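Local coordinates for putative 2OG-Fe(II) oxygenase family protein (Caulobacter crescentus CB15, PDB 3OOX) that probably acts as an iron(II)- and 2-oxoglutarate-dependent oxygenase, perhaps forming ethene from 2-oxoglutarate and oxidising L-arginine, at residues 65-69 with 120-124; 237-242 with 277-283. All coordinates share one frame; numbering follows the deposited sequence.

Overall arrangement
In this single-chain enzyme, contacts 1 and 2 each join a helix and the residues after it to a loop far along the sequence. Contact 1 closes before contact 2 opens: it joins residues 65-69, which begin in helix 63-66, to the loop between strand 97-101 and helix 127-152. Contact 2 joins the end of helix 233-238 to the loop after strand 276-277. Their centres lie about 42 Å apart, on opposite sides of the chain's centre, and they do not touch. Each thus ties together segments, 51 and 35 residues apart, at one periphery of the fold, contact 1 within the N-terminal dioxygenase family region and residues 237-242 within the 2OG-Fe(II) oxygenase region.

Contact 1 (65-69 with 120-124); sequences TKKQY and WPAEI. With EDO (1,2-ethanediol), chain L.
Three hydrogen bonds, two of them accepted by the carboxylate of E123, hold residues 65-69, which begin in helix 63-66, against residues 120-124. The hydroxyl of Y69 gives its proton to E123 OE1 at an OH to OE1 distance of 2.6 Å, reaching the syn side of the carboxylate, whose plane stands 75° from the ring. The same hydroxyl accepts a longer bond from the backbone, A122 N to Y69 OH at 3.2 Å. The second carboxylate oxygen takes the amide of Q68, with NE2 2.9 Å from E123 OE2; the approach is from above the carboxylate plane. That NE2 also donates to T65 O, so two acceptors fix the rotation of the amide.

Van der Waals contacts surround these bonds. P121 CB lies over one face of the Y69 ring, 4.0 Å from CE2, while CB of Q68 covers the opposite face. The methyl CG2 of T65 rests on E123 CD at 3.5 Å. A bend at chi2 (84°) brings the E123 carboxylate back between T65, Q68 and Y69.

On the partner side, P121 to I124 form a type I beta turn, closed by I124 N to P121 O. The arrangement is a surface contact in which this turn is hydrogen-bonded through side chain and backbone to residues 65-69, within the N-terminal region of the non-haem dioxygenase family.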
ATOM      1  N   THR A  65     -13.834  10.228  21.414  1.00 26.40           N
ATOM      2  CA  THR A  65     -12.510   9.831  21.842  1.00 25.27           C
ATOM      3  C   THR A  65     -11.603   9.727  20.596  1.00 23.55           C
ATOM      4  O   THR A  65     -10.461  10.198  20.582  1.00 23.84           O
ATOM      5  CB  THR A  65     -12.554   8.470  22.579  1.00 26.74           C
ATOM      6  OG1 THR A  65     -13.465   8.565  23.692  1.00 28.52           O
ATOM      7  CG2 THR A  65     -11.161   8.048  23.055  1.00 29.69           C
ATOM      8  N   LYS A  66     -12.134   9.102  19.554  1.00 22.94           N
ATOM      9  CA  LYS A  66     -11.385   8.975  18.295  1.00 22.55           C
ATOM     10  C   LYS A  66     -11.086  10.348  17.698  1.00 21.19           C
ATOM     11  O   LYS A  66     -10.000  10.552  17.157  1.00 21.28           O
ATOM     12  CB  LYS A  66     -12.118   8.061  17.296  1.00 21.63           C
ATOM     13  CG  LYS A  66     -12.223   6.598  17.803  1.00 23.52           C
ATOM     14  CD  LYS A  66     -12.856   5.629  16.802  1.00 20.98           C
ATOM     15  CE  LYS A  66     -14.335   5.888  16.535  1.00 22.14           C
ATOM     16  NZ  LYS A  66     -14.968   4.786  15.728  1.00 23.87           N
ATOM     17  N   LYS A  67     -12.019  11.283  17.814  1.00 22.80           N
ATOM     18  CA  LYS A  67     -11.878  12.601  17.177  1.00 24.06           C
ATOM     19  C   LYS A  67     -10.860  13.525  17.857  1.00 22.96           C
ATOM     20  O   LYS A  67     -10.505  14.565  17.309  1.00 23.56           O
ATOM     21  CB  LYS A  67     -13.234  13.278  17.033  1.00 24.57           C
ATOM     22  CG  LYS A  67     -14.046  12.673  15.867  1.00 27.16           C
ATOM     23  CD  LYS A  67     -15.376  13.348  15.678  1.00 30.02           C
ATOM     24  CE  LYS A  67     -16.044  12.897  14.369  1.00 33.85           C
ATOM     25  NZ  LYS A  67     -17.372  13.593  14.215  1.00 36.38           N
ATOM     26  N   GLN A  68     -10.384  13.130  19.030  1.00 24.43           N
ATOM     27  CA  GLN A  68      -9.233  13.786  19.624  1.00 24.14           C
ATOM     28  C   GLN A  68      -8.062  13.748  18.660  1.00 24.33           C
ATOM     29  O   GLN A  68      -7.181  14.611  18.702  1.00 25.69           O
ATOM     30  CB  GLN A  68      -8.825  13.071  20.910  1.00 23.63           C
ATOM     31  CG  GLN A  68      -9.827  13.200  22.032  1.00 27.79           C
ATOM     32  CD  GLN A  68      -9.419  12.409  23.262  1.00 30.74           C
ATOM     33  OE1 GLN A  68      -9.278  12.970  24.352  1.00 32.80           O
ATOM     34  NE2 GLN A  68      -9.250  11.113  23.108  1.00 28.72           N
ATOM     35  N   TYR A  69      -8.038  12.731  17.799  1.00 21.72           N
ATOM     36  CA  TYR A  69      -6.896  12.469  16.908  1.00 20.37           C
ATOM     37  C   TYR A  69      -7.202  12.838  15.456  1.00 20.65           C
ATOM     38  O   TYR A  69      -6.414  12.508  14.554  1.00 21.61           O
ATOM     39  CB  TYR A  69      -6.474  11.005  17.022  1.00 20.10           C
ATOM     40  CG  TYR A  69      -6.286  10.595  18.466  1.00 22.62           C
ATOM     41  CD1 TYR A  69      -5.180  11.060  19.180  1.00 25.43           C
ATOM     42  CD2 TYR A  69      -7.231   9.833  19.132  1.00 24.09           C
ATOM     43  CE1 TYR A  69      -5.017  10.760  20.517  1.00 23.96           C
ATOM     44  CE2 TYR A  69      -7.073   9.511  20.488  1.00 24.70           C
ATOM     45  CZ  TYR A  69      -5.965   9.991  21.169  1.00 27.78           C
ATOM     46  OH  TYR A  69      -5.773   9.682  22.508  1.00 27.92           O
ATOM     47  N   TRP A 120      -0.644   9.357  18.674  1.00 21.71           N
ATOM     48  CA  TRP A 120      -0.928   8.028  19.220  1.00 21.55           C
ATOM     49  C   TRP A 120      -2.119   8.072  20.159  1.00 22.39           C
ATOM     50  O   TRP A 120      -2.293   9.061  20.882  1.00 24.29           O
ATOM     51  CB  TRP A 120       0.282   7.448  19.966  1.00 23.31           C
ATOM     52  CG  TRP A 120       1.519   7.405  19.170  1.00 23.00           C
ATOM     53  CD1 TRP A 120       2.572   8.280  19.239  1.00 26.12           C
ATOM     54  CD2 TRP A 120       1.830   6.490  18.116  1.00 20.92           C
ATOM     55  NE1 TRP A 120       3.539   7.944  18.318  1.00 25.14           N
ATOM     56  CE2 TRP A 120       3.120   6.833  17.634  1.00 20.83           C
ATOM     57  CE3 TRP A 120       1.189   5.366  17.579  1.00 23.36           C
ATOM     58  CZ2 TRP A 120       3.741   6.126  16.599  1.00 21.33           C
ATOM     59  CZ3 TRP A 120       1.833   4.656  16.558  1.00 22.72           C
ATOM     60  CH2 TRP A 120       3.097   5.038  16.100  1.00 21.54           C
ATOM     61  N   PRO A 121      -2.952   7.016  20.142  1.00 22.60           N
ATOM     62  CA  PRO A 121      -4.135   7.013  21.016  1.00 23.33           C
ATOM     63  C   PRO A 121      -3.831   6.493  22.419  1.00 25.43           C
ATOM     64  O   PRO A 121      -3.654   5.308  22.599  1.00 25.52           O
ATOM     65  CB  PRO A 121      -5.100   6.065  20.294  1.00 26.30           C
ATOM     66  CG  PRO A 121      -4.216   5.127  19.552  1.00 25.90           C
ATOM     67  CD  PRO A 121      -2.909   5.831  19.263  1.00 22.24           C
ATOM     68  N   ALA A 122      -3.796   7.390  23.398  1.00 27.38           N
ATOM     69  CA  ALA A 122      -3.470   7.000  24.785  1.00 29.95           C
ATOM     70  C   ALA A 122      -4.385   5.906  25.331  1.00 29.50           C
ATOM     71  O   ALA A 122      -3.982   5.114  26.198  1.00 29.51           O
ATOM     72  CB  ALA A 122      -3.554   8.220  25.684  1.00 33.65           C
ATOM     73  N   GLU A 123      -5.616   5.861  24.840  1.00 27.62           N
ATOM     74  CA  GLU A 123      -6.637   4.930  25.330  1.00 28.65           C
ATOM     75  C   GLU A 123      -6.400   3.461  24.980  1.00 29.20           C
ATOM     76  O   GLU A 123      -7.045   2.574  25.570  1.00 28.67           O
ATOM     77  CB  GLU A 123      -8.030   5.358  24.834  1.00 29.68           C
ATOM     78  CG  GLU A 123      -8.479   6.720  25.353  1.00 30.78           C
ATOM     79  CD  GLU A 123      -7.972   7.940  24.569  1.00 29.15           C
ATOM     80  OE1 GLU A 123      -7.284   7.801  23.520  1.00 27.18           O
ATOM     81  OE2 GLU A 123      -8.313   9.061  25.001  1.00 32.93           O
ATOM     82  N   ILE A 124      -5.499   3.200  24.031  1.00 27.50           N
ATOM     83  CA  ILE A 124      -5.136   1.843  23.615  1.00 26.91           C
ATOM     84  C   ILE A 124      -3.639   1.745  23.898  1.00 25.34           C
ATOM     85  O   ILE A 124      -2.797   2.041  23.041  1.00 24.87           O
ATOM     86  CB  ILE A 124      -5.415   1.569  22.100  1.00 26.15           C
ATOM     87  CG1 ILE A 124      -6.838   2.013  21.701  1.00 27.04           C
ATOM     88  CG2 ILE A 124      -5.143   0.080  21.751  1.00 30.75           C
ATOM     89  CD1 ILE A 124      -7.958   1.419  22.540  1.00 27.99           C
TER
HETATM   90  C1  EDO L 330       0.639   5.147  23.664  1.00 45.33           C
HETATM   91  O1  EDO L 330       1.251   6.347  23.174  1.00 47.18           O
HETATM   92  C2  EDO L 330      -0.645   4.885  22.909  1.00 39.12           C
HETATM   93  O2  EDO L 330      -0.523   3.718  22.085  1.00 31.51           O

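Contact 2 (237-242 with 277-283); sequences RLTNNV and IKTLQNC. With EDO (1,2-ethanediol), chain H; EDO (1,2-ethanediol), chain G.
L238 and L280 cross at a slant, with L238 CG 3.9 Å from L280 CG. The backbone draws them together: L280 N donates to L238 O at 3.0 Å, almost straight in line with the carbonyl. The L238 side chain, with CG trans to its backbone N (chi1 177°), carries CD1 on to K278 O, while its CB meets CG2 of I277. R237 runs at about a right angle to I277, and its extended chain sends the guanidinium outward, where NH1 and NH2 donate to the two hydroxyl oxygens of a single ethanediol, probably left from crystallisation.

Water joins the same two segments. One molecule donates to both R237 O and T279 OG1; a second accepts from R237 NE and donates to I277 O.

N240 crosses T279 obliquely, its CB 3.5 Å from T279 CG2. Its ND2 reaches C283 O at 3.1 Å with the acceptor close to the amide plane, although this donor stands above the carbonyl plane. The amide is gripped further by R291 N on OD1 and by P289 O on ND2, so both of its polar atoms are satisfied; T279 OG1 likewise bonds to D290. T239 lies alongside L280, pointing the same way, its CG2 4.1 Å from L280 CD1. C283 tucks CB against T239 O at 3.2 Å and against V242 CG2 at 3.8 Å.

Positive phi at N240 marks the C-prime residue of a Schellman motif, with N240 N bonded to R237 O and N241 N to E236 O. A type I' turn from T239 to V242 overlaps it, with N240 at its second position. The arrangement is thus a Schellman-capped helix end, overlapped by a type I' turn and packed against the loop beyond strand 276-277.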
ATOM      1  N   ARG A 237       7.200   5.275 -12.914  1.00 19.39           N
ATOM      2  CA  ARG A 237       7.934   6.359 -13.573  1.00 19.65           C
ATOM      3  C   ARG A 237       9.431   6.044 -13.657  1.00 19.01           C
ATOM      4  O   ARG A 237      10.056   6.222 -14.725  1.00 20.86           O
ATOM      5  CB  ARG A 237       7.690   7.679 -12.861  1.00 20.26           C
ATOM      6  CG  ARG A 237       8.520   8.833 -13.402  1.00 19.83           C
ATOM      7  CD  ARG A 237       7.986  10.167 -12.962  1.00 21.12           C
ATOM      8  NE  ARG A 237       8.893  11.229 -13.405  1.00 21.41           N
ATOM      9  CZ  ARG A 237       8.539  12.475 -13.682  1.00 22.34           C
ATOM     10  NH1 ARG A 237       7.267  12.879 -13.604  1.00 21.29           N
ATOM     11  NH2 ARG A 237       9.480  13.360 -14.056  1.00 23.53           N
ATOM     12  N   LEU A 238       9.994   5.528 -12.566  1.00 17.75           N
ATOM     13  CA  LEU A 238      11.413   5.162 -12.563  1.00 17.42           C
ATOM     14  C   LEU A 238      11.752   4.184 -13.682  1.00 19.94           C
ATOM     15  O   LEU A 238      12.812   4.301 -14.309  1.00 19.50           O
ATOM     16  CB  LEU A 238      11.799   4.594 -11.203  1.00 18.69           C
ATOM     17  CG  LEU A 238      13.243   4.091 -11.059  1.00 18.73           C
ATOM     18  CD1 LEU A 238      14.234   5.258 -11.200  1.00 20.33           C
ATOM     19  CD2 LEU A 238      13.424   3.364  -9.710  1.00 19.67           C
ATOM     20  N   THR A 239      10.866   3.222 -13.942  1.00 19.60           N
ATOM     21  CA  THR A 239      11.096   2.156 -14.938  1.00 19.71           C
ATOM     22  C   THR A 239      10.611   2.501 -16.342  1.00 19.50           C
ATOM     23  O   THR A 239      10.484   1.596 -17.183  1.00 20.34           O
ATOM     24  CB  THR A 239      10.429   0.828 -14.493  1.00 19.72           C
ATOM     25  OG1 THR A 239       9.000   1.008 -14.452  1.00 20.57           O
ATOM     26  CG2 THR A 239      10.944   0.364 -13.121  1.00 21.84           C
ATOM     27  N   ASN A 240      10.343   3.774 -16.600  1.00 19.70           N
ATOM     28  CA  ASN A 240       9.841   4.198 -17.920  1.00 20.59           C
ATOM     29  C   ASN A 240       8.642   3.357 -18.335  1.00 21.56           C
ATOM     30  O   ASN A 240       8.460   2.984 -19.516  1.00 22.57           O
ATOM     31  CB  ASN A 240      10.925   4.086 -18.988  1.00 21.32           C
ATOM     32  CG  ASN A 240      10.684   5.023 -20.149  1.00 22.70           C
ATOM     33  OD1 ASN A 240      10.101   6.113 -19.982  1.00 21.84           O
ATOM     34  ND2 ASN A 240      11.175   4.638 -21.331  1.00 23.82           N
ATOM     35  N   ASN A 241       7.807   3.094 -17.328  1.00 20.10           N
ATOM     36  CA  ASN A 241       6.547   2.337 -17.485  1.00 19.76           C
ATOM     37  C   ASN A 241       6.696   0.854 -17.837  1.00 21.89           C
ATOM     38  O   ASN A 241       5.715   0.192 -18.145  1.00 22.18           O
ATOM     39  CB  ASN A 241       5.593   3.085 -18.445  1.00 21.81           C
ATOM     40  CG  ASN A 241       5.125   4.412 -17.869  1.00 22.83           C
ATOM     41  OD1 ASN A 241       5.923   5.247 -17.511  1.00 27.21           O
ATOM     42  ND2 ASN A 241       3.815   4.584 -17.749  1.00 36.27           N
ATOM     43  N   VAL A 242       7.901   0.313 -17.732  1.00 20.05           N
ATOM     44  CA  VAL A 242       8.136  -1.113 -17.907  1.00 21.80           C
ATOM     45  C   VAL A 242       7.320  -1.901 -16.855  1.00 22.04           C
ATOM     46  O   VAL A 242       6.692  -2.897 -17.181  1.00 22.91           O
ATOM     47  CB  VAL A 242       9.640  -1.446 -17.839  1.00 22.64           C
ATOM     48  CG1 VAL A 242       9.846  -2.959 -17.677  1.00 24.21           C
ATOM     49  CG2 VAL A 242      10.364  -0.952 -19.106  1.00 23.19           C
ATOM     50  N   ILE A 277      14.194  10.696  -8.847  1.00 19.22           N
ATOM     51  CA  ILE A 277      13.691   9.714  -9.777  1.00 18.38           C
ATOM     52  C   ILE A 277      14.144  10.124 -11.168  1.00 20.20           C
ATOM     53  O   ILE A 277      13.664  11.120 -11.725  1.00 21.21           O
ATOM     54  CB  ILE A 277      12.122   9.578  -9.724  1.00 19.70           C
ATOM     55  CG1 ILE A 277      11.653   9.273  -8.300  1.00 18.68           C
ATOM     56  CG2 ILE A 277      11.623   8.542 -10.734  1.00 19.85           C
ATOM     57  CD1 ILE A 277      10.136   9.367  -8.160  1.00 20.20           C
ATOM     58  N   LYS A 278      15.073   9.348 -11.705  1.00 21.15           N
ATOM     59  CA  LYS A 278      15.653   9.563 -13.023  1.00 23.00           C
ATOM     60  C   LYS A 278      15.560   8.239 -13.787  1.00 18.96           C
ATOM     61  O   LYS A 278      15.931   7.175 -13.289  1.00 21.80           O
ATOM     62  CB  LYS A 278      17.095  10.059 -12.900  1.00 24.50           C
ATOM     63  CG  LYS A 278      17.808  10.186 -14.242  1.00 30.13           C
ATOM     64  CD  LYS A 278      19.199  10.795 -14.069  1.00 36.13           C
ATOM     65  CE  LYS A 278      19.857  11.026 -15.424  1.00 39.09           C
ATOM     66  NZ  LYS A 278      20.078   9.745 -16.171  1.00 39.36           N
ATOM     67  N   THR A 279      15.019   8.306 -15.001  1.00 20.60           N
ATOM     68  CA  THR A 279      14.636   7.093 -15.718  1.00 20.49           C
ATOM     69  C   THR A 279      15.779   6.097 -15.811  1.00 22.78           C
ATOM     70  O   THR A 279      16.914   6.459 -16.175  1.00 22.93           O
ATOM     71  CB  THR A 279      14.151   7.423 -17.137  1.00 23.11           C
ATOM     72  OG1 THR A 279      13.285   8.577 -17.079  1.00 22.62           O
ATOM     73  CG2 THR A 279      13.455   6.187 -17.760  1.00 20.39           C
ATOM     74  N   LEU A 280      15.488   4.835 -15.506  1.00 20.33           N
ATOM     75  CA  LEU A 280      16.504   3.789 -15.628  1.00 22.78           C
ATOM     76  C   LEU A 280      16.894   3.670 -17.094  1.00 24.12           C
ATOM     77  O   LEU A 280      16.050   3.480 -17.974  1.00 24.49           O
ATOM     78  CB  LEU A 280      15.980   2.457 -15.108  1.00 22.12           C
ATOM     79  CG  LEU A 280      15.649   2.393 -13.607  1.00 23.38           C
ATOM     80  CD1 LEU A 280      15.004   1.063 -13.285  1.00 22.42           C
ATOM     81  CD2 LEU A 280      16.894   2.608 -12.746  1.00 27.56           C
ATOM     82  N   GLN A 281      18.197   3.759 -17.375  1.00 25.85           N
ATOM     83  CA  GLN A 281      18.606   3.787 -18.761  1.00 27.52           C
ATOM     84  C   GLN A 281      18.332   2.478 -19.462  1.00 24.60           C
ATOM     85  O   GLN A 281      18.063   2.475 -20.656  1.00 26.20           O
ATOM     86  CB  GLN A 281      20.069   4.219 -18.913  1.00 31.07           C
ATOM     87  CG  GLN A 281      20.214   5.750 -18.883  1.00 34.96           C
ATOM     88  CD  GLN A 281      19.545   6.436 -20.091  1.00 44.13           C
ATOM     89  OE1 GLN A 281      19.751   6.041 -21.249  1.00 45.31           O
ATOM     90  NE2 GLN A 281      18.739   7.465 -19.818  1.00 38.21           N
ATOM     91  N   ASN A 282      18.348   1.364 -18.725  1.00 25.33           N
ATOM     92  CA  ASN A 282      18.023   0.079 -19.349  1.00 26.28           C
ATOM     93  C   ASN A 282      16.532  -0.124 -19.631  1.00 26.10           C
ATOM     94  O   ASN A 282      16.151  -1.100 -20.281  1.00 28.52           O
ATOM     95  CB  ASN A 282      18.656  -1.103 -18.597  1.00 28.91           C
ATOM     96  CG  ASN A 282      18.040  -1.363 -17.257  1.00 30.76           C
ATOM     97  OD1 ASN A 282      17.137  -0.650 -16.817  1.00 30.30           O
ATOM     98  ND2 ASN A 282      18.540  -2.403 -16.575  1.00 31.52           N
ATOM     99  N   CYS A 283      15.707   0.826 -19.165  1.00 24.53           N
ATOM    100  CA  CYS A 283      14.291   0.881 -19.541  1.00 23.20           C
ATOM    101  C   CYS A 283      13.996   1.877 -20.658  1.00 25.61           C
ATOM    102  O   CYS A 283      12.828   2.080 -21.025  1.00 25.93           O
ATOM    103  CB  CYS A 283      13.438   1.219 -18.319  1.00 22.38           C
ATOM    104  SG  CYS A 283      13.537  -0.029 -17.021  1.00 23.88           S
TER
HETATM  105  C1  EDO H 323      20.688   3.112 -14.443  1.00 44.44           C
HETATM  106  O1  EDO H 323      20.079   4.154 -15.256  1.00 38.43           O
HETATM  107  C2  EDO H 323      20.106   1.695 -14.624  1.00 46.87           C
HETATM  108  O2  EDO H 323      20.068   1.240 -15.992  1.00 40.69           O
HETATM  109  C1  EDO G 322       7.930  16.843 -15.136  1.00 43.52           C
HETATM  110  O1  EDO G 322       9.015  15.968 -14.803  1.00 38.48           O
HETATM  111  C2  EDO G 322       6.601  16.099 -15.054  1.00 47.94           C
HETATM  112  O2  EDO G 322       6.358  15.617 -13.725  1.00 34.19           O
HETATM  113  O   HOH W   1      11.817   8.433 -14.696  1.00 20.02           O
HETATM  114  O   HOH W   2      11.640  11.018 -13.622  1.00 22.25           O